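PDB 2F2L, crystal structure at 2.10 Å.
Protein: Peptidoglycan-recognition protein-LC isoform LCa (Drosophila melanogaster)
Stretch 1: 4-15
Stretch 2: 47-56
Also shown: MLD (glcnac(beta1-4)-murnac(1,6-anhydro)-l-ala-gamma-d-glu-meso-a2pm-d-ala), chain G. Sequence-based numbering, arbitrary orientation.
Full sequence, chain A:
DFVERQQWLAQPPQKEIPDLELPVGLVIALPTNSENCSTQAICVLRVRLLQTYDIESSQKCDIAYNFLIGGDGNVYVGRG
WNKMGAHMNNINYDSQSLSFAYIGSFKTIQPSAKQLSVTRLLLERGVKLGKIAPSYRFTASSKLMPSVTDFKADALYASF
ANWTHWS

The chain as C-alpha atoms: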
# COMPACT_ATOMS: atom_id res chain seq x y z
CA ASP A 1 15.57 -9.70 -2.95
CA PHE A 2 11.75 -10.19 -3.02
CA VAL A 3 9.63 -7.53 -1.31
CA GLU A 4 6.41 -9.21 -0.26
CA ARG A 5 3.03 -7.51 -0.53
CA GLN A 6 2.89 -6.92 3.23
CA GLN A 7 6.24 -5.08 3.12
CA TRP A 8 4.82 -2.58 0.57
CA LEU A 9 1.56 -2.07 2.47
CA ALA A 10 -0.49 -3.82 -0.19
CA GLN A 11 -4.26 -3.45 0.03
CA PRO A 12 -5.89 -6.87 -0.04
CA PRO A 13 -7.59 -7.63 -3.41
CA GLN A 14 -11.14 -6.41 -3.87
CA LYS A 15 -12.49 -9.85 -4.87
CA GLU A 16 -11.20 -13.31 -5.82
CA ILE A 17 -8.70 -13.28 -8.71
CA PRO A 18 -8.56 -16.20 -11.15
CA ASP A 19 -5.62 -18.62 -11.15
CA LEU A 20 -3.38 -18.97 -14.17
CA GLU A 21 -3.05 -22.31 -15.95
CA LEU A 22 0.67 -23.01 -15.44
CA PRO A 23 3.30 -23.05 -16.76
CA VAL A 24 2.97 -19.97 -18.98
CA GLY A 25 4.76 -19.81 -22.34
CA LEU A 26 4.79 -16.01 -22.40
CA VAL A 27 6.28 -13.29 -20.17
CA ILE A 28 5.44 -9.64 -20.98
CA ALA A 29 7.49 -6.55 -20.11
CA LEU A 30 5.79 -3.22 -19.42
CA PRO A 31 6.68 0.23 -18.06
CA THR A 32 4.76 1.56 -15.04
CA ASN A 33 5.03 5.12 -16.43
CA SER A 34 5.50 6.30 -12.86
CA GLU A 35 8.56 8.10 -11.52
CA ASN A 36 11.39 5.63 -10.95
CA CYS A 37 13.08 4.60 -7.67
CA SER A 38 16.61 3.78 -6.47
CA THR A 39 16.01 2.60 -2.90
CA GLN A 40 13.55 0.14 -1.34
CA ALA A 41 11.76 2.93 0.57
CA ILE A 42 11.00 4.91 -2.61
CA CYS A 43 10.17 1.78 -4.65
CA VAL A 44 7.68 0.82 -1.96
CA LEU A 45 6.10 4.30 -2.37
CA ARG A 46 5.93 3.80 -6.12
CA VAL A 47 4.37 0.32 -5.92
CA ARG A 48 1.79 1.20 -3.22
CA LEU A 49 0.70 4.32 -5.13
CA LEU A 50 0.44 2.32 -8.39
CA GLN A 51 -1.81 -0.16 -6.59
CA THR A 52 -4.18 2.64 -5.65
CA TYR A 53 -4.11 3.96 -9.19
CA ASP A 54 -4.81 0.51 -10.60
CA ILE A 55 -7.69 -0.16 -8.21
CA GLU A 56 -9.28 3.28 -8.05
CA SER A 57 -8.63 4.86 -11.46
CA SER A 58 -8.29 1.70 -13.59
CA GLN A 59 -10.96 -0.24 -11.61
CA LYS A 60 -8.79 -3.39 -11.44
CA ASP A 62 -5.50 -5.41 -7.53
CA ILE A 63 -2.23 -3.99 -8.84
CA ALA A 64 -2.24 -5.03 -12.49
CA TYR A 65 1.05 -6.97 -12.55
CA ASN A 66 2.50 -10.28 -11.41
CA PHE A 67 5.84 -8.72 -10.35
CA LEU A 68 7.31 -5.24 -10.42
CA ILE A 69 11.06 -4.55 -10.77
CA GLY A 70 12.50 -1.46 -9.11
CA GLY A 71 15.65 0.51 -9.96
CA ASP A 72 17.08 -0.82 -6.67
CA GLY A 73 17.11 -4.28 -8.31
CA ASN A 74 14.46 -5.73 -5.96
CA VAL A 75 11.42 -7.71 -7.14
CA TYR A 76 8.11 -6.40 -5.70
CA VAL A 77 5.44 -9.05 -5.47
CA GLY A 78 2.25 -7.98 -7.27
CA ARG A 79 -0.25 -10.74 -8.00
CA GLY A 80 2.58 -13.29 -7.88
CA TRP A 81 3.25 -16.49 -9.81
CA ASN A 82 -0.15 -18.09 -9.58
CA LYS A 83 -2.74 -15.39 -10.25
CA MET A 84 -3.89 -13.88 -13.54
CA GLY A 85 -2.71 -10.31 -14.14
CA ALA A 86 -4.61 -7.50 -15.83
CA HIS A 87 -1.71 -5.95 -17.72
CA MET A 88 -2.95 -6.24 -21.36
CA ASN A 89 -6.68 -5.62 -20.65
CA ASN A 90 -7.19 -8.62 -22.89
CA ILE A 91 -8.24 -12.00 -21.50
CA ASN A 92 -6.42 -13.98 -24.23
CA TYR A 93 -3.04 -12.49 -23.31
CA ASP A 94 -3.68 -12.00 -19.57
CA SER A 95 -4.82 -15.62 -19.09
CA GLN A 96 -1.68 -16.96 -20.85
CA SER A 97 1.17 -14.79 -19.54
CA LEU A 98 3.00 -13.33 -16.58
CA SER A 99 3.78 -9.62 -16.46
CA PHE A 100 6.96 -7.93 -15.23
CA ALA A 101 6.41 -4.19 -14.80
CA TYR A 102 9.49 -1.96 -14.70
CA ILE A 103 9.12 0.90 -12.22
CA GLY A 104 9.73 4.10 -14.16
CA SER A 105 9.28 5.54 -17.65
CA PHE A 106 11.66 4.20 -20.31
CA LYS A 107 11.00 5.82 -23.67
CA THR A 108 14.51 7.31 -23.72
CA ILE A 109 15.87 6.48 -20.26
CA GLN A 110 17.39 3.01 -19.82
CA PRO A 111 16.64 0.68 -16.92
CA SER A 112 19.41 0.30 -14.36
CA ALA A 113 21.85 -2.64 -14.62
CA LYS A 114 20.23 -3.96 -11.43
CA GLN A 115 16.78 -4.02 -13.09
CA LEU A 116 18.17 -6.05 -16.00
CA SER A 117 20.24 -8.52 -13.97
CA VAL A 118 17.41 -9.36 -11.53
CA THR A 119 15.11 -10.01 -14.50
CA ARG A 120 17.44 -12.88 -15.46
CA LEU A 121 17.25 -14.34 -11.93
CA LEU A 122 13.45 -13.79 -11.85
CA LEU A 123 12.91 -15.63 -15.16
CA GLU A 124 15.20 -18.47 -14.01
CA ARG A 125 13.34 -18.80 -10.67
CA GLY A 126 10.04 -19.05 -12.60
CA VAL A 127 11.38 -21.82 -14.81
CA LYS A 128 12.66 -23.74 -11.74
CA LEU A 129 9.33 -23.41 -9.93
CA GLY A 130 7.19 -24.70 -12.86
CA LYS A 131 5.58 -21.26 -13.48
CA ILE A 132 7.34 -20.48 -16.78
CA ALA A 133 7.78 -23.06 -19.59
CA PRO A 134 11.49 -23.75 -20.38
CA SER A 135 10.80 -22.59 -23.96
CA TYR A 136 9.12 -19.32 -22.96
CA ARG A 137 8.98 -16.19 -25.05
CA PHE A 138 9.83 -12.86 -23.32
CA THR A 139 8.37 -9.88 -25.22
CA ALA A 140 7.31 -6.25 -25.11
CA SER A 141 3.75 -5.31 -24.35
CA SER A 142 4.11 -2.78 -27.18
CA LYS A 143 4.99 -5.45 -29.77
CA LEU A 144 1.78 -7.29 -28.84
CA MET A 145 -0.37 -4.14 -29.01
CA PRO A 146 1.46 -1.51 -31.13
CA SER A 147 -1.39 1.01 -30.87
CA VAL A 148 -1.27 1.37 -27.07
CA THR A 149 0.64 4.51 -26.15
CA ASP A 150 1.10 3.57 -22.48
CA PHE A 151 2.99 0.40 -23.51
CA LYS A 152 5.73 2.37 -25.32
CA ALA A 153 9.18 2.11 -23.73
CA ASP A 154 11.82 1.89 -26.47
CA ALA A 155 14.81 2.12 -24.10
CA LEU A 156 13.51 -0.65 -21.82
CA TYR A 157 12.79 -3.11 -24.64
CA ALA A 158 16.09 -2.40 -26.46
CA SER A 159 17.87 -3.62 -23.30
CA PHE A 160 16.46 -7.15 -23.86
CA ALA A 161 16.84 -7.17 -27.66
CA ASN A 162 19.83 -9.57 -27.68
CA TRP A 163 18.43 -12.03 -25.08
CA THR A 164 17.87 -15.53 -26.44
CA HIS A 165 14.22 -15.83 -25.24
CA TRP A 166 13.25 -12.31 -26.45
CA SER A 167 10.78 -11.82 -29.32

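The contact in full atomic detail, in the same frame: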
# COMPACT_ATOMS: atom_id res chain seq x y z
N GLU A 4 7.72 -8.60 -0.31
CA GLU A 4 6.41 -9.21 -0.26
C GLU A 4 5.38 -8.10 -0.16
O GLU A 4 5.68 -6.97 0.24
CB GLU A 4 6.28 -10.17 0.93
CG GLU A 4 7.32 -11.29 1.01
CD GLU A 4 7.25 -12.25 -0.17
OE1 GLU A 4 6.14 -12.41 -0.77
OE2 GLU A 4 8.31 -12.83 -0.50
N ARG A 5 4.16 -8.44 -0.54
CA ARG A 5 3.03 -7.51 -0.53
C ARG A 5 2.90 -6.77 0.80
O ARG A 5 2.70 -5.55 0.82
CB ARG A 5 1.76 -8.30 -0.80
CG ARG A 5 1.56 -8.63 -2.27
CD ARG A 5 0.34 -9.47 -2.46
NE ARG A 5 -0.87 -8.67 -2.28
CZ ARG A 5 -1.51 -8.02 -3.25
NH1 ARG A 5 -1.06 -8.04 -4.50
NH2 ARG A 5 -2.61 -7.33 -2.96
N GLN A 6 3.00 -7.51 1.90
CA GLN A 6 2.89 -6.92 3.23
C GLN A 6 3.96 -5.84 3.47
O GLN A 6 3.68 -4.81 4.12
CB GLN A 6 2.93 -8.01 4.34
CG GLN A 6 4.06 -9.07 4.21
CD GLN A 6 3.65 -10.38 3.45
OE1 GLN A 6 2.88 -10.35 2.47
NE2 GLN A 6 4.18 -11.53 3.92
N GLN A 7 5.17 -6.05 2.93
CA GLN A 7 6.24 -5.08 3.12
C GLN A 7 5.97 -3.80 2.34
O GLN A 7 6.52 -2.76 2.71
CB GLN A 7 7.59 -5.64 2.70
CG GLN A 7 8.06 -6.89 3.43
CD GLN A 7 9.33 -7.47 2.79
OE1 GLN A 7 9.30 -8.51 2.11
NE2 GLN A 7 10.47 -6.79 3.01
N TRP A 8 5.16 -3.84 1.28
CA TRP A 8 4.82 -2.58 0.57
C TRP A 8 3.40 -2.06 0.88
O TRP A 8 2.87 -1.18 0.20
CB TRP A 8 5.16 -2.61 -0.93
CG TRP A 8 4.50 -3.65 -1.80
CD1 TRP A 8 5.02 -4.84 -2.18
CD2 TRP A 8 3.24 -3.53 -2.48
NE1 TRP A 8 4.16 -5.50 -3.04
CE2 TRP A 8 3.05 -4.72 -3.23
CE3 TRP A 8 2.24 -2.54 -2.52
CZ2 TRP A 8 1.90 -4.95 -4.01
CZ3 TRP A 8 1.10 -2.77 -3.28
CH2 TRP A 8 0.95 -3.96 -4.03
N LEU A 9 2.83 -2.58 1.96
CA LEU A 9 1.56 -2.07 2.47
C LEU A 9 0.41 -2.35 1.52
O LEU A 9 -0.57 -1.63 1.48
CB LEU A 9 1.71 -0.57 2.78
CG LEU A 9 1.03 0.08 3.98
CD1 LEU A 9 1.21 -0.76 5.24
CD2 LEU A 9 1.60 1.48 4.18
N ALA A 10 0.52 -3.44 0.76
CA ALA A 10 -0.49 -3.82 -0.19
C ALA A 10 -1.89 -3.91 0.44
O ALA A 10 -2.08 -4.53 1.49
CB ALA A 10 -0.13 -5.15 -0.85
N GLN A 11 -2.84 -3.29 -0.24
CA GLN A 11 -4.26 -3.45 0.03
C GLN A 11 -4.66 -4.87 -0.39
O GLN A 11 -4.21 -5.34 -1.43
CB GLN A 11 -5.01 -2.43 -0.84
CG GLN A 11 -6.38 -2.09 -0.40
CD GLN A 11 -6.98 -0.97 -1.22
OE1 GLN A 11 -6.35 0.07 -1.44
NE2 GLN A 11 -8.22 -1.16 -1.65
N PRO A 12 -5.46 -5.57 0.42
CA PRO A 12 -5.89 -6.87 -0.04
C PRO A 12 -6.79 -6.72 -1.28
O PRO A 12 -7.46 -5.69 -1.41
CB PRO A 12 -6.70 -7.41 1.15
CG PRO A 12 -7.12 -6.22 1.87
CD PRO A 12 -6.01 -5.26 1.75
N PRO A 13 -6.75 -7.69 -2.21
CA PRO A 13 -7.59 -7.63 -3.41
C PRO A 13 -9.07 -7.44 -3.10
O PRO A 13 -9.58 -7.91 -2.07
CB PRO A 13 -7.37 -9.00 -4.06
CG PRO A 13 -6.04 -9.40 -3.63
CD PRO A 13 -5.88 -8.87 -2.23
N GLN A 14 -9.74 -6.77 -4.03
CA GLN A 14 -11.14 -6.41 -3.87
C GLN A 14 -12.05 -7.64 -3.84
O GLN A 14 -13.02 -7.69 -3.08
CB GLN A 14 -11.56 -5.49 -5.02
CG GLN A 14 -10.76 -4.18 -5.09
CD GLN A 14 -11.41 -3.05 -4.32
OE1 GLN A 14 -12.09 -2.21 -4.90
NE2 GLN A 14 -11.21 -3.02 -3.00
N LYS A 15 -11.74 -8.60 -4.72
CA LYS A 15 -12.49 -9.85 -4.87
C LYS A 15 -11.51 -10.98 -5.21
O LYS A 15 -10.31 -10.74 -5.38
CB LYS A 15 -13.51 -9.74 -6.02
CG LYS A 15 -14.59 -8.68 -5.84
CD LYS A 15 -15.63 -9.12 -4.81
CE LYS A 15 -16.78 -8.14 -4.69
NZ LYS A 15 -17.74 -8.52 -3.62
N VAL A 47 5.21 1.50 -5.72
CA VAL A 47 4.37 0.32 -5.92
C VAL A 47 3.01 0.49 -5.22
O VAL A 47 1.98 0.17 -5.81
CB VAL A 47 5.05 -1.00 -5.45
CG1 VAL A 47 4.11 -2.18 -5.68
CG2 VAL A 47 6.35 -1.25 -6.21
N ARG A 48 3.01 1.02 -4.00
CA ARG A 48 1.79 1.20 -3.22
C ARG A 48 0.89 2.24 -3.89
O ARG A 48 -0.33 2.03 -4.00
CB ARG A 48 2.06 1.59 -1.74
CG ARG A 48 0.79 1.64 -0.84
CD ARG A 48 -0.06 0.37 -1.06
NE ARG A 48 -1.36 0.34 -0.39
CZ ARG A 48 -2.50 0.73 -0.95
NH1 ARG A 48 -2.52 1.23 -2.15
NH2 ARG A 48 -3.63 0.66 -0.28
N LEU A 49 1.48 3.32 -4.39
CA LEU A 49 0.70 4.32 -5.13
C LEU A 49 0.16 3.81 -6.47
O LEU A 49 -0.94 4.18 -6.87
CB LEU A 49 1.50 5.60 -5.32
CG LEU A 49 1.91 6.32 -4.03
CD1 LEU A 49 2.53 7.67 -4.38
CD2 LEU A 49 0.73 6.48 -3.08
N LEU A 50 0.94 3.00 -7.18
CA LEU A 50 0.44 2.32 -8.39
C LEU A 50 -0.75 1.40 -8.11
O LEU A 50 -1.66 1.30 -8.92
CB LEU A 50 1.54 1.50 -9.07
CG LEU A 50 2.52 2.31 -9.92
CD1 LEU A 50 3.87 1.56 -10.11
CD2 LEU A 50 1.89 2.62 -11.25
N GLN A 51 -0.71 0.72 -6.96
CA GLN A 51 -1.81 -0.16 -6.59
C GLN A 51 -3.08 0.64 -6.44
O GLN A 51 -4.11 0.26 -6.94
CB GLN A 51 -1.56 -0.94 -5.30
CG GLN A 51 -2.67 -1.98 -5.07
CD GLN A 51 -2.62 -2.64 -3.73
OE1 GLN A 51 -2.27 -2.02 -2.72
NE2 GLN A 51 -3.04 -3.92 -3.70
N THR A 52 -3.02 1.75 -5.74
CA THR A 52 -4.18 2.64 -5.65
C THR A 52 -4.68 3.11 -7.01
O THR A 52 -5.87 3.10 -7.26
CB THR A 52 -3.88 3.83 -4.74
OG1 THR A 52 -3.86 3.35 -3.40
CG2 THR A 52 -4.94 4.92 -4.87
N TYR A 53 -3.76 3.54 -7.87
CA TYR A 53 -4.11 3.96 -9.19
C TYR A 53 -4.81 2.83 -9.95
O TYR A 53 -5.87 3.03 -10.54
CB TYR A 53 -2.87 4.42 -9.97
CG TYR A 53 -3.23 4.95 -11.33
CD1 TYR A 53 -3.62 6.27 -11.50
CD2 TYR A 53 -3.25 4.11 -12.44
CE1 TYR A 53 -4.00 6.75 -12.75
CE2 TYR A 53 -3.61 4.58 -13.68
CZ TYR A 53 -3.98 5.89 -13.83
OH TYR A 53 -4.35 6.32 -15.07
N ASP A 54 -4.23 1.65 -9.91
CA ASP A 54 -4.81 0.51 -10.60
C ASP A 54 -6.20 0.14 -10.10
O ASP A 54 -7.09 -0.19 -10.90
CB ASP A 54 -3.89 -0.70 -10.53
CG ASP A 54 -2.66 -0.54 -11.39
OD1 ASP A 54 -2.56 0.50 -12.10
OD2 ASP A 54 -1.81 -1.46 -11.40
N ILE A 55 -6.39 0.18 -8.78
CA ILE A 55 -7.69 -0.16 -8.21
C ILE A 55 -8.72 0.95 -8.42
O ILE A 55 -9.85 0.68 -8.87
CB ILE A 55 -7.61 -0.52 -6.72
CG1 ILE A 55 -6.78 -1.80 -6.53
CG2 ILE A 55 -9.06 -0.72 -6.16
CD1 ILE A 55 -6.35 -2.11 -5.07
N GLU A 56 -8.33 2.18 -8.14
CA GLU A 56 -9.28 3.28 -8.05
C GLU A 56 -9.49 4.06 -9.33
O GLU A 56 -10.62 4.47 -9.59
CB GLU A 56 -8.94 4.20 -6.86
CG GLU A 56 -9.00 3.39 -5.54
CD GLU A 56 -8.92 4.21 -4.26
OE1 GLU A 56 -9.19 5.42 -4.27
OE2 GLU A 56 -8.57 3.61 -3.22
CAA MLD G . -8.47 2.62 0.12
CAB MLD G . -8.00 4.04 0.40
OAC MLD G . -8.28 4.59 1.46
N2 MLD G . -7.29 4.59 -0.58
C2 MLD G . -6.78 5.95 -0.54
C3 MLD G . -7.23 6.63 -1.84
O3 MLD G . -8.67 6.67 -1.97
C4 MLD G . -6.60 8.02 -1.98
O4 MLD G . -6.92 8.49 -3.28
C5 MLD G . -5.08 7.90 -1.84
C6 MLD G . -4.31 9.23 -1.83
O6 MLD G . -2.88 8.93 -1.94
O5 MLD G . -4.81 7.32 -0.57
C1 MLD G . -5.26 5.95 -0.47
O1 MLD G . -4.87 5.45 0.78
CA4 MLD G . -3.45 5.20 0.84
CA5 MLD G . -2.93 3.98 0.08
OA5 MLD G . -2.27 2.98 0.92
CA6 MLD G . -1.76 4.57 -0.64
OA6 MLD G . -0.73 4.57 0.33
CA1 MLD G . -1.18 3.76 1.45
CA2 MLD G . -1.70 4.71 2.54
NAD MLD G . -1.55 4.07 3.87
CAE MLD G . -0.89 4.64 4.86
CAF MLD G . -0.84 3.81 6.13
OAG MLD G . -0.35 5.74 4.80
CA3 MLD G . -3.17 5.05 2.33
OAH MLD G . -3.55 6.30 3.00
CAI MLD G . -4.23 6.12 4.27
CAJ MLD G . -5.73 6.04 4.12
CAL MLD G . -3.89 7.32 5.19
OAM MLD G . -4.44 7.35 6.28
N MLD G . -3.02 8.24 4.77
CA MLD G . -2.60 9.39 5.57
CB MLD G . -1.38 8.92 6.37
C MLD G . -2.15 10.49 4.58
O MLD G . -1.33 10.23 3.70
NAN MLD G . -2.75 11.67 4.76
CAO MLD G . -2.50 12.87 3.96
CAP MLD G . -3.84 13.54 3.50
OBA MLD G . -3.76 14.73 3.18
OAQ MLD G . -4.91 12.88 3.52
CBB MLD G . -1.82 13.92 4.83
CBC MLD G . -0.40 13.59 5.26
CBD MLD G . 0.16 14.78 6.06
OBE MLD G . -0.57 15.56 6.66
NBF MLD G . 1.47 14.89 6.04
CBG MLD G . 2.18 15.96 6.76
CBH MLD G . 1.88 17.32 6.08
OBI MLD G . 1.90 17.44 4.86
NBJ MLD G . 1.56 18.30 6.92
CBK MLD G . 1.26 19.69 6.49
CBL MLD G . 2.21 20.63 7.22
CBM MLD G . -0.19 20.14 6.78
OBO MLD G . -0.81 19.58 7.73
OBN MLD G . -0.64 21.06 6.06
CBP MLD G . 3.68 15.64 6.77
CBQ MLD G . 4.44 16.48 7.81
CBR MLD G . 5.90 16.04 7.92
CBS MLD G . 6.55 16.42 9.25
CBT MLD G . 5.99 15.52 10.36
OBV MLD G . 6.38 14.34 10.37
OBU MLD G . 5.20 16.03 11.18
NBW MLD G . 6.27 17.83 9.56
O HOH W 1 -6.37 2.21 -2.86
O HOH W 2 -9.99 1.26 -2.81

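Residues 47-56 form part of a longer helix, and the irregular segment 4-15 packs along one side of it, burying 510 Å² in total. Contact begins at Val47, whose t rotamer places CG1 over the face of the Trp8 indole, 3.5 Å from the centroid of the six-membered ring and 9° off its normal, an almost ideal CH-pi arrangement.

One residue on, the CA-to-CB bond of Arg48 points sideways, but the side chain bends at chi2 (47°, p) and its end comes nearer the loop. Its NE donates to the backbone O of Leu9 at 2.8 Å, near the plane of the guanidinium, while its NH2 donates to Gln11 OE1 at 3.0 Å. A weak bond from Arg48 NH1 to Thr52 OG1 (2.8 Å) ties the group back to its own helix. The backbone N of Gln11 lies over one guanidinium face and the bound MLD over the opposite one, with MLD OA5 2.9 Å from Arg48 CZ, so the same side chain meets both loop and ligand.

Leu49 and Leu50 make no contact with the loop. Gln51, a turn after Val47, points toward it and uses both ends of its amide: Gln11 N donates to Gln51 OE1 at 2.8 Å, and Gln51 NE2 donates to Gln11 O at 2.9 Å. This paired bonding satisfies both backbone polar groups of Gln11, as a neighbouring strand might. Gln51 OE1 also approaches Trp8 CZ3 (3.5 Å).

Thr52 reaches the loop through water 1, which donates to Gln11 OE1 and Glu56 OE2 and accepts from Thr52 OG1. Ile55 supplies an apolar surface to two glutamines, its CG2 lying 3.6 Å from Gln14 OE1 and its CD1 4.0 Å from Gln11 NE2. At Glu56, water 2 links OE2 to Gln11 NE2, while OE1 accepts a 2.7 Å hydrogen bond from MLD O3.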